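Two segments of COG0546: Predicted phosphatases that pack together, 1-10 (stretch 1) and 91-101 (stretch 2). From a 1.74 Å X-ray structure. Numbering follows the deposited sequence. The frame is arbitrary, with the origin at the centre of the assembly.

Stretch 1 (1-10) MTSITAIFFD
Stretch 2 91-101: DLLEELSSSYP

Stretch 1 opens with a type I beta turn from M1 to I4, closed by I4 N to M1 O at 2.8 Å, with T2 at phi/psi -59/-32 and S3 at -81/-13. I4 (-69/129) and T5 (-120/-6) lead into an extended strand through F9, with I7 at -121/125, F8 at -103/141 and F9 at -123/136. In stretch 2, a helix that begins earlier in the chain runs through D91 to L96 with phi/psi near -60/-45; S97 is at -62/-25, S98 at -74/-11 and S99 at -125/-15, and the chain becomes extended at Y100 (-143/149) and P101 (-72/135). Strand and helix run nearly antiparallel, at 157°, and their axes approach to 11.0 Å. The backbones converge toward the end of stretch 2: the CA atoms of F9 and L93 lie 10.2 Å apart, those of A6 and P101 only 5.4 Å.

This convergence permits the one direct hydrogen bond between the stretches, from I7 N to P101 O (3.2 Å, N-H...O angle 167°). The nearly linear geometry is that expected where extended backbones meet. Beside it, T5 O lies 3.1 Å from P101 CD, while A6 CB and P101 CG are 4.3 Å apart.

A water adds a second polar link. It donates to M1 O at 2.6 Å and to I4 O at 2.8 Å, and accepts from Y100 OH at 2.8 Å, tying the tyrosine hydroxyl to both ends of the turn.

Apolar side chains make up the rest of the contact, between the strand and the helix and at Y100 beyond it. I7 (chi1 m, chi2 t) has its CA-to-CB bond sideways to stretch 2, yet its end comes nearer: CD1 is 3.6 Å from L96 CD2 and also 3.6 Å from Y100 CD2. The CA-to-CB bond of F9 is directed toward stretch 2 (chi1 -74°, chi2 86°), and its ring meets three leucines. Its CZ lies 3.7 Å from L96 CD1, near the ring plane, and its CE2 is 4.3 Å from L92 CD2, also at the edge. L92 is t, p; L93 and L96 are both m, t. L96 thus touches both I7 and F9, whose side chains lie along the same side of the strand, while the CA-to-CB bond of F8, between them, is directed away from stretch 2.

Two methyl groups lie over aromatic faces in CH-pi contacts. I7 CD1 is 4.0 Å from the centroid of the Y100 ring, 26° off its normal; L93 CD2 is 4.3 Å from that of F9, 24° off. Y100 (chi1 -63°, chi2 -88°) presents its edge to backbone carbonyls, with CE1 3.6 Å from I4 O and CD1 3.9 Å from T5 O, an orientation that suits the slightly positive ring hydrogens.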

# COMPACT_ATOMS: atom_id res chain seq x y z
N MSE A 1 1.59 -20.22 -9.97
CA MSE A 1 0.69 -19.32 -10.76
C MSE A 1 -0.67 -19.96 -10.99
O MSE A 1 -1.69 -19.32 -10.77
CB MSE A 1 1.34 -18.91 -12.10
CG MSE A 1 0.36 -18.68 -13.31
SE MSE A 1 1.30 -18.97 -15.01
CE MSE A 1 -0.32 -19.12 -16.24
N THR A 2 -0.68 -21.21 -11.45
CA THR A 2 -1.88 -21.82 -12.02
C THR A 2 -3.09 -21.86 -11.07
O THR A 2 -4.23 -21.74 -11.51
CB THR A 2 -1.59 -23.21 -12.66
OG1 THR A 2 -1.10 -24.10 -11.65
CG2 THR A 2 -0.52 -23.08 -13.77
N SER A 3 -2.86 -21.99 -9.77
CA SER A 3 -4.01 -21.98 -8.85
C SER A 3 -4.51 -20.57 -8.55
O SER A 3 -5.60 -20.40 -8.01
CB SER A 3 -3.72 -22.77 -7.57
OG SER A 3 -3.04 -21.97 -6.64
N ILE A 4 -3.73 -19.54 -8.90
CA ILE A 4 -4.17 -18.16 -8.64
C ILE A 4 -5.35 -17.84 -9.56
O ILE A 4 -5.29 -18.07 -10.78
CB ILE A 4 -3.02 -17.12 -8.86
CG1 ILE A 4 -1.91 -17.32 -7.82
CG2 ILE A 4 -3.56 -15.68 -8.80
CD1 ILE A 4 -0.59 -16.76 -8.26
N THR A 5 -6.42 -17.33 -8.96
CA THR A 5 -7.58 -16.83 -9.72
C THR A 5 -7.89 -15.34 -9.45
O THR A 5 -8.76 -14.76 -10.11
CB THR A 5 -8.87 -17.63 -9.45
OG1 THR A 5 -9.29 -17.43 -8.09
CG2 THR A 5 -8.68 -19.13 -9.71
N ALA A 6 -7.18 -14.73 -8.50
CA ALA A 6 -7.46 -13.37 -8.06
C ALA A 6 -6.16 -12.70 -7.66
O ALA A 6 -5.27 -13.33 -7.08
CB ALA A 6 -8.42 -13.38 -6.90
N ILE A 7 -6.04 -11.42 -7.99
CA ILE A 7 -4.82 -10.67 -7.73
C ILE A 7 -5.11 -9.47 -6.83
O ILE A 7 -6.00 -8.66 -7.13
CB ILE A 7 -4.13 -10.21 -9.04
CG1 ILE A 7 -3.86 -11.40 -9.98
CG2 ILE A 7 -2.85 -9.45 -8.70
CD1 ILE A 7 -3.12 -11.02 -11.29
N PHE A 8 -4.38 -9.38 -5.70
CA PHE A 8 -4.53 -8.29 -4.72
C PHE A 8 -3.35 -7.31 -4.89
O PHE A 8 -2.21 -7.75 -5.02
CB PHE A 8 -4.49 -8.81 -3.27
CG PHE A 8 -5.62 -9.75 -2.91
CD1 PHE A 8 -6.73 -9.93 -3.75
CD2 PHE A 8 -5.59 -10.41 -1.67
CE1 PHE A 8 -7.78 -10.79 -3.38
CE2 PHE A 8 -6.65 -11.26 -1.29
CZ PHE A 8 -7.73 -11.46 -2.14
N PHE A 9 -3.62 -6.02 -4.77
CA PHE A 9 -2.58 -5.01 -4.90
C PHE A 9 -2.54 -4.13 -3.65
O PHE A 9 -3.60 -3.73 -3.15
CB PHE A 9 -2.91 -4.09 -6.05
CG PHE A 9 -2.69 -4.71 -7.39
CD1 PHE A 9 -3.69 -5.46 -7.97
CD2 PHE A 9 -1.50 -4.52 -8.05
CE1 PHE A 9 -3.50 -6.02 -9.23
CE2 PHE A 9 -1.30 -5.07 -9.34
CZ PHE A 9 -2.31 -5.82 -9.89
N ASP A 10 -1.34 -3.84 -3.13
CA ASP A 10 -1.17 -2.69 -2.21
C ASP A 10 -1.39 -1.43 -3.08
O ASP A 10 -1.31 -1.50 -4.30
CB ASP A 10 0.24 -2.68 -1.56
CG ASP A 10 0.29 -1.86 -0.24
OD1 ASP A 10 -0.70 -1.17 0.12
OD2 ASP A 10 1.33 -1.91 0.45
N ASP A 91 -0.62 0.21 -17.98
CA ASP A 91 -0.32 -0.97 -18.83
C ASP A 91 -0.48 -2.29 -18.06
O ASP A 91 -1.13 -3.23 -18.55
CB ASP A 91 1.08 -0.88 -19.45
CG ASP A 91 1.23 -1.77 -20.69
OD1 ASP A 91 0.19 -2.14 -21.33
OD2 ASP A 91 2.41 -2.07 -21.02
N LEU A 92 0.11 -2.35 -16.87
CA LEU A 92 0.06 -3.57 -16.05
C LEU A 92 -1.37 -3.92 -15.70
O LEU A 92 -1.80 -5.08 -15.81
CB LEU A 92 0.85 -3.35 -14.75
CG LEU A 92 0.75 -4.49 -13.75
CD1 LEU A 92 1.34 -5.79 -14.33
CD2 LEU A 92 1.47 -4.06 -12.47
N LEU A 93 -2.12 -2.92 -15.24
CA LEU A 93 -3.53 -3.16 -14.90
C LEU A 93 -4.41 -3.60 -16.08
O LEU A 93 -5.19 -4.54 -15.94
CB LEU A 93 -4.13 -1.92 -14.24
CG LEU A 93 -3.49 -1.56 -12.90
CD1 LEU A 93 -4.10 -0.23 -12.39
CD2 LEU A 93 -3.69 -2.72 -11.89
N GLU A 94 -4.31 -2.90 -17.21
CA GLU A 94 -5.07 -3.28 -18.42
C GLU A 94 -4.78 -4.74 -18.76
O GLU A 94 -5.70 -5.52 -19.02
CB GLU A 94 -4.67 -2.39 -19.62
CG GLU A 94 -5.06 -0.94 -19.55
CD GLU A 94 -4.48 -0.13 -20.73
OE1 GLU A 94 -3.22 -0.16 -20.95
OE2 GLU A 94 -5.27 0.57 -21.41
N GLU A 95 -3.51 -5.12 -18.72
CA GLU A 95 -3.12 -6.48 -19.07
C GLU A 95 -3.64 -7.52 -18.08
O GLU A 95 -4.27 -8.50 -18.49
CB GLU A 95 -1.60 -6.58 -19.22
CG GLU A 95 -1.07 -5.88 -20.48
CD GLU A 95 -1.70 -6.46 -21.75
OE1 GLU A 95 -1.55 -7.68 -21.97
OE2 GLU A 95 -2.36 -5.71 -22.50
N LEU A 96 -3.41 -7.31 -16.78
CA LEU A 96 -3.86 -8.29 -15.77
C LEU A 96 -5.38 -8.35 -15.67
O LEU A 96 -5.93 -9.45 -15.61
CB LEU A 96 -3.24 -8.01 -14.40
CG LEU A 96 -1.77 -8.38 -14.20
CD1 LEU A 96 -1.28 -7.85 -12.83
CD2 LEU A 96 -1.53 -9.89 -14.27
N SER A 97 -6.04 -7.19 -15.70
CA SER A 97 -7.51 -7.12 -15.55
C SER A 97 -8.26 -7.85 -16.65
O SER A 97 -9.41 -8.29 -16.44
CB SER A 97 -7.98 -5.67 -15.48
OG SER A 97 -7.83 -5.06 -16.75
N SER A 98 -7.63 -8.00 -17.82
CA SER A 98 -8.22 -8.77 -18.91
C SER A 98 -8.19 -10.29 -18.68
O SER A 98 -8.86 -11.02 -19.40
CB SER A 98 -7.63 -8.37 -20.27
OG SER A 98 -6.28 -8.79 -20.41
N SER A 99 -7.46 -10.76 -17.66
CA SER A 99 -7.39 -12.20 -17.35
C SER A 99 -7.76 -12.56 -15.91
O SER A 99 -7.99 -13.73 -15.59
CB SER A 99 -5.97 -12.74 -17.64
OG SER A 99 -5.63 -12.56 -19.01
N TYR A 100 -7.79 -11.56 -15.03
CA TYR A 100 -8.07 -11.81 -13.60
C TYR A 100 -8.91 -10.70 -13.00
O TYR A 100 -8.77 -9.55 -13.38
CB TYR A 100 -6.75 -11.80 -12.80
CG TYR A 100 -5.76 -12.87 -13.15
CD1 TYR A 100 -5.81 -14.11 -12.53
CD2 TYR A 100 -4.76 -12.63 -14.10
CE1 TYR A 100 -4.88 -15.12 -12.84
CE2 TYR A 100 -3.83 -13.61 -14.42
CZ TYR A 100 -3.91 -14.87 -13.77
OH TYR A 100 -3.01 -15.87 -14.07
N PRO A 101 -9.75 -11.05 -12.00
CA PRO A 101 -10.38 -10.03 -11.17
C PRO A 101 -9.25 -9.48 -10.29
O PRO A 101 -8.44 -10.26 -9.80
CB PRO A 101 -11.39 -10.84 -10.34
CG PRO A 101 -10.80 -12.21 -10.23
CD PRO A 101 -10.08 -12.42 -11.57
O HOH W 1 -3.18 -18.23 -12.61